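Local structure of periplasmic binding protein/LacI transcriptional regulator (Burkholderia multivorans, 4YLE) at residues R151-L157 and F186-A192; D165-V170 and N223-C229; V197-Q201 and M217-Y221; N211-S215 and A238-V242; Y252-N258 and V271-Q277. The protein probably binds a simple sugar in the periplasm and delivers it to an ABC transporter, as a solute-binding protein of the periplasmic binding protein family. All blocks are in the same frame, centred on the assembly; numbering follows the deposited sequence.

Contact 1 (R151-L157 and F186-A192); sequences RKVGDYL and FQDAMKA
Arg151 lies across the neighbouring helix, its CD 3.6 Å from Ala189 N and NH2 3.6 Å from Ala192 CB. Helical segments 151-157 and 186-192 pack on one face of a parallel sheet, as in the Rossmann-like lobes of periplasmic binding proteins. Their axes approach to 7.7 Å, run in the same general direction and cross at -31°. Gly154 lies against Ala189, with CA atoms 5.0 Å apart. A side chain on Gly154 would clash with Ala189 CB, which sits 3.4 Å from Gly154 C. Selenomethionine Met190 folds back (chi1 and chi2 m), so its CE lies 3.2 Å from Gly154 O and 4.2 Å from Leu157 CD2. Phe186 (chi1 m) presents its ring edge, with CE1 4.0 Å from Val153 CG1. Phe186 and Met190 touch Leu228 of the sheet. No direct hydrogen bond joins the two segments, but Arg147, one turn before Arg151, forms a salt bridge with Asp188. Arg151 (chi1 t, chi2 p) makes a salt bridge within its helix, NE to Asp155 OD1 at 2.8 Å. One water links Arg151 NH1 (3.1 Å) to Asp188 OD2 (2.6 Å). A second donates to Asp155 OD1 at 2.7 Å and Ala189 O at 3.1 Å.

Contact 2 (D165-V170 and N223-C229); sequences DQVGIV and NLKALLC
Two neighbouring parallel strands, 166-170 and 226-229, form the middle of the four-stranded sheet, order 2-1-3-4, of a Rossmann-like lobe. Their axes are 4.6 Å apart at -22°. Gly168 pairs with Leu227, Ile169 with Leu228 and Val170 with Cys229. Gly168 N bonds Ala226 O (3.0 Å), Leu228 N bonds Gly168 O (2.8 Å) and Val170 N bonds Leu228 O (2.8 Å). Lys225 N reaches Gln166 O at 2.8 Å. On one face, Leu228 (chi1 m, chi2 p) fills the hollow between Val167 and Ile169. Its CD1 is 3.7 Å from Val167 CB, and its CB 4.3 Å from Ile169 CG1. Phe186 of helix 177-193 covers this face. On the other, Gly168 has no bump. Leu227 CD2 and Leu224 (chi1 t) close over the spot, Leu224 CD1 3.8 Å from Gly168 N. Val170 CB rests 4.0 Å from Cys229 SG, and helix 207-220 packs over Leu227. At the open end, one water accepts from Gln166 N (3.0 Å) and donates to Asn223 O (2.7 Å).

Contact 3 (V197-Q201 and M217-Y221); sequences VVSVQ and MLNEY
Val198 comes first. Its side chain (chi1 m) points at Tyr221, the first residue past the end of the helix. Val198 CG2 sits 3.5 Å from the centroid of the Tyr221 ring and 7° off its normal, a CH-pi contact over the face. A water donates to Val198 O at 2.7 Å and lies 3.3 Å from Tyr221 OH, a weak bond. Ser199 follows, its CA 7.1 Å from that of Met217, the closest CA pair of the two segments. Its OG is 3.4 Å from CE of Met217, a selenomethionine (chi1 m, chi2 and chi3 t). Here helix 207-220, which follows the edge strand 196-202 in the chain, lies back over it in the beta-alpha-beta crossover leading to strand 226-229. Val200 points away from the helix. Gln201 (chi1 m, chi2 t) folds over the selenomethionine, with NE2 3.6 Å from Met217 CE. The same NE2 donates to Ser199 OG at 2.8 Å and to a water at 3.1 Å, which donates to Glu220 OE1 at 2.6 Å.

Contact 4 (N211-S215 and A238-V242); sequences NAVAS and AVSAV
Apolar packing is carried by three alanines. Ala214 CB sits 3.8 Å from Ala238 CB and 3.6 Å from Ala241 CB. The small side chains allow helices 211-215 and 238-242 to approach to 7.9 Å between axes, crossing at -41°. CA atoms pair at Asn211 and Ala238 (5.0 Å) and at Ser215 and Ala241 (5.1 Å). Ser215 OG lies 3.1 Å from Ala241 CB. Both segments belong to consecutive helices, 207-220 and 232-244, which flank strand 226-229 in the chain and cover the same face of the parallel sheet in this Rossmann-like lobe. Leu227 of that strand touches Ala214, Ala238 and Val242. Among polar groups, no direct hydrogen bond joins the two segments. Asn211 (chi1 t) swings its amide across the gap, with ND2 3.5 Å from Ser240 CB, and bonds Gly237 O. One water accepts from Asn211 ND2 at 2.9 Å and makes a weak bond to Ser240 O at 3.5 Å. Another lies 3.0 Å from Ser215 OG and donates to Ala241 O at 2.7 Å.

Contact 5 (Y252-N258 and V271-Q277); sequences YVVGYDN and VLATADQ
Segment 252-258 runs from the edge of the four-stranded sheet to the ligand site. Segment 271-277 runs alongside it, 36° apart end to end, and carries the chain across to the seven-stranded sheet, an interlobe crossing of the periplasmic binding protein fold. CA atoms pair at Val254 and Ala273 (4.9 Å) and at Tyr256 and Thr274 (4.5 Å). Leu272 N donates to Val253 O at 2.8 Å, Gly255 N to Ala273 O at 2.9 Å, and Asp257 N to Ala275 O at 2.8 Å. Gly255 O, Ala273 N and Ala275 N are buried without a partner. Thr274 OG1 accepts from Asn258 N at 3.2 Å and also bonds Asp232. Asp257 has phi 136°, and Asn258 is left-handed (55/49), so the chain turns sharply here. Asn258 ND2 donates to Asp276 OD2 at 3.2 Å, while OD1 of Asp276 is satisfied by Tyr278 N. Apolar contacts flank these bonds. Ala275 CB makes a CH-pi contact 4.2 Å from the Tyr256 ring centroid, and Leu272 CD2 meets Tyr252 CD1 at 4.0 Å. Asp257 OD2 and Gln277 NE2 both hydrogen-bond the bound unknown ligand. Gln277 (chi1 p) also donates from NE2 to Asp257 OD1 at 3.0 Å. A water donates to Asp257 O at 2.6 Å and accepts from Gln277 N at 2.9 Å.

From the N terminus, contact 1 opens first, on helix 146-160. Contact 2 opens on the next strand, before helix 177-193 closes contact 1, so the two cross. Contact 3 lies wholly inside the loop closed by contact 2. Contact 4 opens within contact 3 and closes after contact 2, so it crosses both. Contact 5 follows in series. Contact 2 joins the central strands of the four-stranded sheet. Contact 1 pairs helices on one face, and contact 4 pairs helices on the other. Contact 3 ties edge strand 196-202 to helix 207-220, shared with contact 4. Contact 5 continues from the opposite edge, where Tyr252 O meets Leu227 N, into the other lobe's sheet.

Contact 1 (R151-L157 and F186-A192)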
# COMPACT_ATOMS: atom_id res chain seq x y z
N ARG A 151 -4.25 3.63 12.60
CA ARG A 151 -4.71 3.97 13.96
C ARG A 151 -4.94 2.71 14.77
O ARG A 151 -4.62 2.67 15.95
CB ARG A 151 -5.99 4.79 13.91
CG ARG A 151 -6.61 5.17 15.30
CD ARG A 151 -5.72 6.09 16.09
NE ARG A 151 -6.24 6.30 17.45
CZ ARG A 151 -7.06 7.29 17.80
NH1 ARG A 151 -7.46 8.19 16.92
NH2 ARG A 151 -7.48 7.37 19.06
N LYS A 152 -5.52 1.67 14.15
CA LYS A 152 -5.67 0.39 14.84
C LYS A 152 -4.32 -0.15 15.34
O LYS A 152 -4.21 -0.61 16.47
CB LYS A 152 -6.30 -0.66 13.92
CG LYS A 152 -7.77 -0.47 13.64
CD LYS A 152 -8.29 -1.60 12.79
CE LYS A 152 -9.81 -1.54 12.67
NZ LYS A 152 -10.40 -2.82 12.15
N VAL A 153 -3.32 -0.15 14.46
CA VAL A 153 -1.99 -0.66 14.78
C VAL A 153 -1.37 0.21 15.86
O VAL A 153 -0.89 -0.29 16.86
CB VAL A 153 -1.11 -0.71 13.54
CG1 VAL A 153 0.31 -1.19 13.89
CG2 VAL A 153 -1.79 -1.65 12.49
N GLY A 154 -1.40 1.52 15.65
CA GLY A 154 -0.90 2.46 16.65
C GLY A 154 -1.54 2.31 18.02
O GLY A 154 -0.85 2.41 19.06
N ASP A 155 -2.86 2.10 18.05
CA ASP A 155 -3.58 1.93 19.32
C ASP A 155 -3.10 0.71 20.10
O ASP A 155 -3.00 0.76 21.32
CB ASP A 155 -5.10 1.80 19.10
CG ASP A 155 -5.77 3.13 18.79
OD1 ASP A 155 -5.16 4.19 19.03
OD2 ASP A 155 -6.93 3.10 18.31
N TYR A 156 -2.87 -0.40 19.41
CA TYR A 156 -2.38 -1.59 20.09
C TYR A 156 -1.01 -1.32 20.72
O TYR A 156 -0.77 -1.66 21.89
CB TYR A 156 -2.31 -2.76 19.12
CG TYR A 156 -2.06 -4.08 19.81
CD1 TYR A 156 -3.06 -4.71 20.54
CD2 TYR A 156 -0.84 -4.68 19.75
CE1 TYR A 156 -2.83 -5.92 21.19
CE2 TYR A 156 -0.59 -5.89 20.38
CZ TYR A 156 -1.59 -6.50 21.09
OH TYR A 156 -1.33 -7.70 21.74
N LEU A 157 -0.11 -0.71 19.95
CA LEU A 157 1.18 -0.30 20.48
C LEU A 157 1.04 0.61 21.68
O LEU A 157 1.76 0.45 22.67
CB LEU A 157 1.98 0.41 19.40
CG LEU A 157 3.32 1.02 19.83
CD1 LEU A 157 4.32 -0.03 20.35
CD2 LEU A 157 3.90 1.77 18.62
N PHE A 186 -0.87 6.76 12.58
CA PHE A 186 0.13 6.48 13.60
C PHE A 186 0.25 7.68 14.55
O PHE A 186 0.26 7.53 15.76
CB PHE A 186 1.48 6.17 12.95
CG PHE A 186 1.62 4.77 12.36
CD1 PHE A 186 1.06 3.66 12.98
CD2 PHE A 186 2.45 4.54 11.28
CE1 PHE A 186 1.24 2.38 12.46
CE2 PHE A 186 2.63 3.25 10.75
CZ PHE A 186 2.05 2.19 11.35
N GLN A 187 0.35 8.87 13.98
CA GLN A 187 0.44 10.09 14.81
C GLN A 187 -0.80 10.22 15.71
O GLN A 187 -0.70 10.54 16.87
CB GLN A 187 0.58 11.35 13.95
CG GLN A 187 1.81 11.43 13.05
CD GLN A 187 2.91 12.30 13.59
OE1 GLN A 187 3.06 12.48 14.80
NE2 GLN A 187 3.71 12.85 12.69
N ASP A 188 -1.99 9.93 15.18
CA ASP A 188 -3.23 10.02 15.95
C ASP A 188 -3.16 9.13 17.17
O ASP A 188 -3.55 9.53 18.28
CB ASP A 188 -4.43 9.58 15.10
CG ASP A 188 -4.72 10.51 13.91
OD1 ASP A 188 -4.26 11.69 13.90
OD2 ASP A 188 -5.49 10.06 13.00
N ALA A 189 -2.68 7.91 16.96
CA ALA A 189 -2.59 6.93 18.05
C ALA A 189 -1.63 7.39 19.13
O ALA A 189 -1.93 7.32 20.33
CB ALA A 189 -2.16 5.60 17.48
N MSE A 190 -0.46 7.87 18.70
CA MSE A 190 0.56 8.32 19.64
C MSE A 190 0.10 9.53 20.45
O MSE A 190 0.29 9.56 21.66
CB MSE A 190 1.85 8.62 18.90
CG MSE A 190 2.47 7.35 18.26
SE MSE A 190 2.86 5.91 19.57
CE MSE A 190 1.19 4.86 19.39
N LYS A 191 -0.52 10.51 19.78
CA LYS A 191 -1.14 11.66 20.47
C LYS A 191 -2.16 11.24 21.54
O LYS A 191 -2.15 11.75 22.66
CB LYS A 191 -1.88 12.56 19.49
CG LYS A 191 -1.06 13.47 18.58
CD LYS A 191 -2.02 14.18 17.60
CE LYS A 191 -1.35 15.28 16.79
NZ LYS A 191 -0.00 14.91 16.29
N ALA A 192 -3.06 10.35 21.16
CA ALA A 192 -4.15 9.93 22.02
C ALA A 192 -3.65 9.21 23.27
O ALA A 192 -4.33 9.18 24.32
CB ALA A 192 -5.08 9.03 21.25
O HOH W 1 -7.15 8.23 13.87
O HOH W 2 -3.84 5.09 21.24

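Contact 2 (D165-V170 and N223-C229)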
# COMPACT_ATOMS: atom_id res chain seq x y z
N ASP A 165 6.69 8.46 26.23
CA ASP A 165 7.60 7.60 25.48
C ASP A 165 7.88 8.15 24.08
O ASP A 165 6.96 8.50 23.36
CB ASP A 165 7.05 6.19 25.33
CG ASP A 165 7.21 5.35 26.57
OD1 ASP A 165 7.82 5.81 27.55
OD2 ASP A 165 6.72 4.21 26.54
N GLN A 166 9.16 8.19 23.72
CA GLN A 166 9.62 8.59 22.39
C GLN A 166 9.44 7.49 21.36
O GLN A 166 9.84 6.35 21.58
CB GLN A 166 11.10 8.96 22.44
CG GLN A 166 11.41 10.23 23.25
CD GLN A 166 12.88 10.51 23.33
OE1 GLN A 166 13.70 9.62 23.16
NE2 GLN A 166 13.23 11.77 23.59
N VAL A 167 8.87 7.82 20.20
CA VAL A 167 8.77 6.87 19.10
C VAL A 167 9.13 7.54 17.77
O VAL A 167 9.10 8.76 17.68
CB VAL A 167 7.33 6.27 19.04
CG1 VAL A 167 6.93 5.80 20.45
CG2 VAL A 167 6.35 7.29 18.52
N GLY A 168 9.49 6.72 16.79
CA GLY A 168 9.76 7.18 15.44
C GLY A 168 8.83 6.52 14.47
O GLY A 168 8.41 5.39 14.69
N ILE A 169 8.47 7.25 13.41
CA ILE A 169 7.64 6.73 12.33
C ILE A 169 8.48 6.58 11.07
O ILE A 169 9.09 7.54 10.58
CB ILE A 169 6.44 7.64 12.07
CG1 ILE A 169 5.60 7.71 13.34
CG2 ILE A 169 5.60 7.14 10.88
CD1 ILE A 169 4.40 8.66 13.26
N VAL A 170 8.51 5.36 10.56
CA VAL A 170 9.17 5.05 9.30
C VAL A 170 8.07 4.99 8.22
O VAL A 170 7.24 4.10 8.21
CB VAL A 170 9.95 3.74 9.37
CG1 VAL A 170 10.80 3.56 8.09
CG2 VAL A 170 10.84 3.72 10.58
N ASN A 223 16.78 6.78 23.86
CA ASN A 223 15.61 6.44 24.65
C ASN A 223 14.38 6.04 23.82
O ASN A 223 13.28 5.95 24.35
CB ASN A 223 15.26 7.62 25.55
CG ASN A 223 16.46 8.12 26.34
OD1 ASN A 223 16.97 9.22 26.12
ND2 ASN A 223 16.91 7.30 27.26
N LEU A 224 14.57 5.80 22.54
CA LEU A 224 13.47 5.42 21.66
C LEU A 224 12.79 4.16 22.15
O LEU A 224 13.45 3.20 22.53
CB LEU A 224 13.97 5.20 20.23
CG LEU A 224 12.86 5.36 19.20
CD1 LEU A 224 12.54 6.83 19.05
CD2 LEU A 224 13.27 4.74 17.86
N LYS A 225 11.45 4.15 22.14
CA LYS A 225 10.70 3.00 22.65
C LYS A 225 9.99 2.19 21.57
O LYS A 225 9.62 1.05 21.82
CB LYS A 225 9.67 3.48 23.66
CG LYS A 225 10.29 4.09 24.89
CD LYS A 225 10.88 3.01 25.77
CE LYS A 225 11.20 3.57 27.15
NZ LYS A 225 11.56 2.50 28.11
N ALA A 226 9.78 2.77 20.39
CA ALA A 226 9.09 2.06 19.33
C ALA A 226 9.36 2.68 17.98
O ALA A 226 9.67 3.87 17.85
CB ALA A 226 7.61 2.04 19.58
N LEU A 227 9.23 1.83 16.97
CA LEU A 227 9.30 2.24 15.58
C LEU A 227 8.02 1.82 14.90
O LEU A 227 7.70 0.64 14.87
CB LEU A 227 10.48 1.57 14.90
CG LEU A 227 11.84 2.07 15.39
CD1 LEU A 227 12.96 1.02 15.22
CD2 LEU A 227 12.21 3.38 14.72
N LEU A 228 7.29 2.80 14.36
CA LEU A 228 6.01 2.53 13.73
C LEU A 228 6.23 2.62 12.22
O LEU A 228 6.55 3.70 11.71
CB LEU A 228 4.95 3.54 14.17
CG LEU A 228 4.56 3.61 15.65
CD1 LEU A 228 5.66 4.21 16.51
CD2 LEU A 228 3.27 4.40 15.80
N CYS A 229 6.08 1.50 11.52
CA CYS A 229 6.48 1.39 10.13
C CYS A 229 5.30 1.27 9.22
O CYS A 229 4.39 0.49 9.48
CB CYS A 229 7.39 0.18 9.92
SG CYS A 229 8.86 0.24 10.95
O HOH W 3 11.42 7.57 25.52
O HOH W 4 16.36 9.57 23.16

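Contact 3 (V197-Q201 and M217-Y221)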
# COMPACT_ATOMS: atom_id res chain seq x y z
N VAL A 197 6.14 11.61 19.18
CA VAL A 197 6.80 11.24 17.93
C VAL A 197 7.98 12.16 17.72
O VAL A 197 7.80 13.35 17.47
CB VAL A 197 5.84 11.33 16.72
CG1 VAL A 197 6.52 10.83 15.45
CG2 VAL A 197 4.60 10.53 16.97
N VAL A 198 9.20 11.63 17.81
CA VAL A 198 10.39 12.48 17.71
C VAL A 198 11.00 12.52 16.31
O VAL A 198 11.82 13.38 16.03
CB VAL A 198 11.45 12.04 18.74
CG1 VAL A 198 10.86 12.22 20.12
CG2 VAL A 198 11.88 10.58 18.49
N SER A 199 10.57 11.62 15.42
CA SER A 199 11.17 11.56 14.09
C SER A 199 10.19 10.92 13.11
O SER A 199 9.54 9.96 13.46
CB SER A 199 12.48 10.77 14.12
OG SER A 199 13.21 10.96 12.93
N VAL A 200 10.08 11.51 11.92
CA VAL A 200 9.31 10.90 10.83
C VAL A 200 10.19 10.98 9.60
O VAL A 200 10.57 12.08 9.20
CB VAL A 200 7.95 11.62 10.58
CG1 VAL A 200 7.18 10.95 9.43
CG2 VAL A 200 7.08 11.59 11.82
N GLN A 201 10.53 9.82 9.04
CA GLN A 201 11.40 9.73 7.87
C GLN A 201 10.93 8.62 6.94
O GLN A 201 10.39 7.61 7.38
CB GLN A 201 12.84 9.45 8.29
CG GLN A 201 13.45 10.48 9.25
CD GLN A 201 14.82 10.05 9.73
OE1 GLN A 201 15.69 9.70 8.92
NE2 GLN A 201 15.03 10.06 11.05
N MSE A 217 17.40 6.48 13.54
CA MSE A 217 16.53 6.92 14.62
C MSE A 217 16.99 6.36 15.98
O MSE A 217 16.99 7.07 16.97
CB MSE A 217 15.08 6.51 14.34
CG MSE A 217 14.47 7.33 13.31
SE MSE A 217 12.69 6.58 12.95
CE MSE A 217 12.17 7.99 11.67
N LEU A 218 17.37 5.08 16.00
CA LEU A 218 17.90 4.47 17.20
C LEU A 218 19.18 5.16 17.65
O LEU A 218 19.42 5.37 18.85
CB LEU A 218 18.15 2.97 16.98
CG LEU A 218 16.87 2.17 16.78
CD1 LEU A 218 17.19 0.84 16.11
CD2 LEU A 218 16.14 1.93 18.08
N ASN A 219 20.03 5.51 16.69
CA ASN A 219 21.25 6.24 17.03
C ASN A 219 20.93 7.64 17.56
O ASN A 219 21.57 8.10 18.51
CB ASN A 219 22.20 6.34 15.84
CG ASN A 219 22.90 5.03 15.52
OD1 ASN A 219 23.28 4.30 16.42
ND2 ASN A 219 23.10 4.75 14.25
N GLU A 220 19.96 8.31 16.94
CA GLU A 220 19.62 9.69 17.33
C GLU A 220 18.95 9.75 18.70
O GLU A 220 19.14 10.71 19.46
CB GLU A 220 18.70 10.34 16.27
CG GLU A 220 18.52 11.85 16.49
CD GLU A 220 17.68 12.51 15.39
OE1 GLU A 220 17.32 11.84 14.40
OE2 GLU A 220 17.39 13.71 15.51
N TYR A 221 18.13 8.73 18.99
CA TYR A 221 17.33 8.67 20.20
C TYR A 221 17.63 7.42 21.02
O TYR A 221 17.00 6.38 20.88
CB TYR A 221 15.85 8.73 19.82
CG TYR A 221 15.55 10.06 19.19
CD1 TYR A 221 15.43 11.18 19.98
CD2 TYR A 221 15.40 10.19 17.81
CE1 TYR A 221 15.18 12.41 19.42
CE2 TYR A 221 15.16 11.43 17.24
CZ TYR A 221 15.05 12.53 18.06
OH TYR A 221 14.81 13.75 17.51
O HOH W 5 11.95 15.42 17.74
O HOH W 6 17.60 9.96 12.70

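Contact 4 (N211-S215 and A238-V242)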
# COMPACT_ATOMS: atom_id res chain seq x y z
N ASN A 211 15.56 -0.01 7.04
CA ASN A 211 16.64 -0.35 7.96
C ASN A 211 17.53 0.84 8.21
O ASN A 211 17.90 1.12 9.36
CB ASN A 211 17.46 -1.52 7.41
CG ASN A 211 18.68 -1.82 8.27
OD1 ASN A 211 19.79 -1.42 7.94
ND2 ASN A 211 18.47 -2.52 9.38
N ALA A 212 17.88 1.56 7.15
CA ALA A 212 18.80 2.69 7.31
C ALA A 212 18.18 3.76 8.19
O ALA A 212 18.84 4.29 9.10
CB ALA A 212 19.19 3.29 5.97
N VAL A 213 16.92 4.10 7.91
CA VAL A 213 16.15 5.05 8.74
C VAL A 213 15.99 4.61 10.19
O VAL A 213 16.19 5.42 11.09
CB VAL A 213 14.76 5.26 8.11
CG1 VAL A 213 13.83 6.05 9.05
CG2 VAL A 213 14.95 5.99 6.80
N ALA A 214 15.59 3.37 10.42
CA ALA A 214 15.43 2.85 11.78
C ALA A 214 16.75 2.97 12.54
O ALA A 214 16.78 3.36 13.72
CB ALA A 214 14.95 1.40 11.75
N SER A 215 17.84 2.62 11.87
CA SER A 215 19.16 2.68 12.50
C SER A 215 19.54 4.10 12.88
O SER A 215 20.10 4.33 13.97
CB SER A 215 20.20 2.07 11.57
OG SER A 215 20.08 0.64 11.59
N ALA A 238 13.41 -2.50 10.14
CA ALA A 238 13.50 -1.96 11.52
C ALA A 238 13.85 -3.05 12.55
O ALA A 238 14.66 -2.82 13.45
CB ALA A 238 12.18 -1.26 11.88
N VAL A 239 13.29 -4.25 12.40
CA VAL A 239 13.66 -5.39 13.23
C VAL A 239 15.17 -5.68 13.15
O VAL A 239 15.84 -5.85 14.19
CB VAL A 239 12.83 -6.66 12.82
CG1 VAL A 239 13.45 -7.95 13.35
CG2 VAL A 239 11.45 -6.52 13.34
N SER A 240 15.74 -5.66 11.95
CA SER A 240 17.19 -5.80 11.80
C SER A 240 17.97 -4.69 12.50
O SER A 240 19.04 -4.93 13.08
CB SER A 240 17.58 -5.81 10.33
OG SER A 240 17.07 -6.97 9.70
N ALA A 241 17.47 -3.46 12.42
CA ALA A 241 18.18 -2.34 13.02
C ALA A 241 18.14 -2.45 14.55
O ALA A 241 19.13 -2.17 15.23
CB ALA A 241 17.58 -1.00 12.55
N VAL A 242 16.99 -2.85 15.08
CA VAL A 242 16.83 -3.01 16.52
C VAL A 242 17.78 -4.08 17.02
O VAL A 242 18.49 -3.86 17.99
CB VAL A 242 15.36 -3.35 16.89
CG1 VAL A 242 15.22 -3.76 18.32
CG2 VAL A 242 14.46 -2.15 16.62
O HOH W 7 20.90 -3.10 10.80
O HOH W 8 20.90 -0.30 14.33

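Contact 5 (Y252-N258 and V271-Q277)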
# COMPACT_ATOMS: atom_id res chain seq x y z
N TYR A 252 9.79 -1.64 20.53
CA TYR A 252 8.71 -2.27 19.79
C TYR A 252 8.76 -1.88 18.33
O TYR A 252 9.14 -0.76 17.98
CB TYR A 252 7.36 -1.87 20.38
CG TYR A 252 7.04 -2.53 21.71
CD1 TYR A 252 6.80 -3.88 21.78
CD2 TYR A 252 6.95 -1.78 22.87
CE1 TYR A 252 6.47 -4.50 22.97
CE2 TYR A 252 6.64 -2.39 24.08
CZ TYR A 252 6.40 -3.75 24.12
OH TYR A 252 6.10 -4.38 25.32
N VAL A 253 8.36 -2.82 17.48
CA VAL A 253 8.16 -2.56 16.05
C VAL A 253 6.75 -2.96 15.62
O VAL A 253 6.29 -4.07 15.93
CB VAL A 253 9.18 -3.34 15.19
CG1 VAL A 253 8.92 -3.13 13.72
CG2 VAL A 253 10.59 -2.95 15.54
N VAL A 254 6.06 -2.06 14.92
CA VAL A 254 4.81 -2.40 14.26
C VAL A 254 4.93 -2.13 12.78
O VAL A 254 5.69 -1.27 12.36
CB VAL A 254 3.61 -1.66 14.84
CG1 VAL A 254 3.39 -2.09 16.32
CG2 VAL A 254 3.77 -0.14 14.69
N GLY A 255 4.14 -2.85 11.99
CA GLY A 255 4.13 -2.70 10.55
C GLY A 255 2.72 -2.66 10.02
O GLY A 255 1.79 -2.24 10.71
N TYR A 256 2.59 -3.07 8.77
CA TYR A 256 1.34 -2.99 8.02
C TYR A 256 1.50 -3.86 6.79
O TYR A 256 2.45 -3.66 6.04
CB TYR A 256 1.08 -1.53 7.62
CG TYR A 256 -0.34 -1.12 7.33
CD1 TYR A 256 -1.10 -0.54 8.31
CD2 TYR A 256 -0.87 -1.22 6.05
CE1 TYR A 256 -2.38 -0.10 8.06
CE2 TYR A 256 -2.17 -0.76 5.80
CZ TYR A 256 -2.89 -0.22 6.83
OH TYR A 256 -4.15 0.23 6.55
N ASP A 257 0.56 -4.78 6.57
CA ASP A 257 0.38 -5.63 5.35
C ASP A 257 0.09 -7.09 5.70
O ASP A 257 -0.53 -7.81 4.91
CB ASP A 257 1.59 -5.65 4.38
CG ASP A 257 1.73 -4.36 3.56
OD1 ASP A 257 0.77 -3.57 3.54
OD2 ASP A 257 2.81 -4.14 2.97
N ASN A 258 0.59 -7.54 6.85
CA ASN A 258 0.51 -8.94 7.23
C ASN A 258 1.11 -9.90 6.19
O ASN A 258 0.48 -10.92 5.82
CB ASN A 258 -0.93 -9.30 7.53
CG ASN A 258 -1.08 -10.58 8.30
OD1 ASN A 258 -0.17 -11.01 9.03
ND2 ASN A 258 -2.21 -11.24 8.11
N VAL A 271 8.20 -8.46 16.17
CA VAL A 271 7.19 -7.49 15.71
C VAL A 271 5.93 -7.61 16.58
O VAL A 271 5.43 -8.72 16.81
CB VAL A 271 6.84 -7.72 14.25
CG1 VAL A 271 5.70 -6.81 13.80
CG2 VAL A 271 8.04 -7.47 13.40
N LEU A 272 5.41 -6.48 17.04
CA LEU A 272 4.27 -6.47 17.95
C LEU A 272 2.89 -6.53 17.27
O LEU A 272 1.96 -7.15 17.79
CB LEU A 272 4.34 -5.22 18.83
CG LEU A 272 3.14 -5.00 19.75
CD1 LEU A 272 3.21 -6.00 20.90
CD2 LEU A 272 3.10 -3.56 20.27
N ALA A 273 2.76 -5.88 16.13
CA ALA A 273 1.49 -5.86 15.42
C ALA A 273 1.70 -5.46 13.98
O ALA A 273 2.67 -4.80 13.64
CB ALA A 273 0.52 -4.90 16.08
N THR A 274 0.75 -5.87 13.15
CA THR A 274 0.67 -5.44 11.77
C THR A 274 -0.81 -5.32 11.44
O THR A 274 -1.63 -5.31 12.35
CB THR A 274 1.39 -6.41 10.83
OG1 THR A 274 1.40 -5.88 9.50
CG2 THR A 274 0.73 -7.79 10.82
N ALA A 275 -1.17 -5.20 10.16
CA ALA A 275 -2.58 -5.08 9.79
C ALA A 275 -2.76 -5.78 8.48
O ALA A 275 -1.88 -5.72 7.61
CB ALA A 275 -3.03 -3.64 9.69
N ASP A 276 -3.91 -6.43 8.31
CA ASP A 276 -4.21 -7.03 7.03
C ASP A 276 -5.15 -6.09 6.30
O ASP A 276 -6.22 -5.76 6.80
CB ASP A 276 -4.83 -8.42 7.21
CG ASP A 276 -4.67 -9.29 5.97
OD1 ASP A 276 -4.64 -8.74 4.85
OD2 ASP A 276 -4.57 -10.52 6.10
N GLN A 277 -4.72 -5.64 5.13
CA GLN A 277 -5.54 -4.76 4.28
C GLN A 277 -5.97 -5.48 3.01
O GLN A 277 -6.45 -4.86 2.06
CB GLN A 277 -4.80 -3.46 3.92
CG GLN A 277 -3.50 -3.69 3.16
CD GLN A 277 -2.97 -2.46 2.43
OE1 GLN A 277 -3.74 -1.67 1.91
NE2 GLN A 277 -1.65 -2.31 2.38
O HOH W 9 -2.47 -6.67 3.60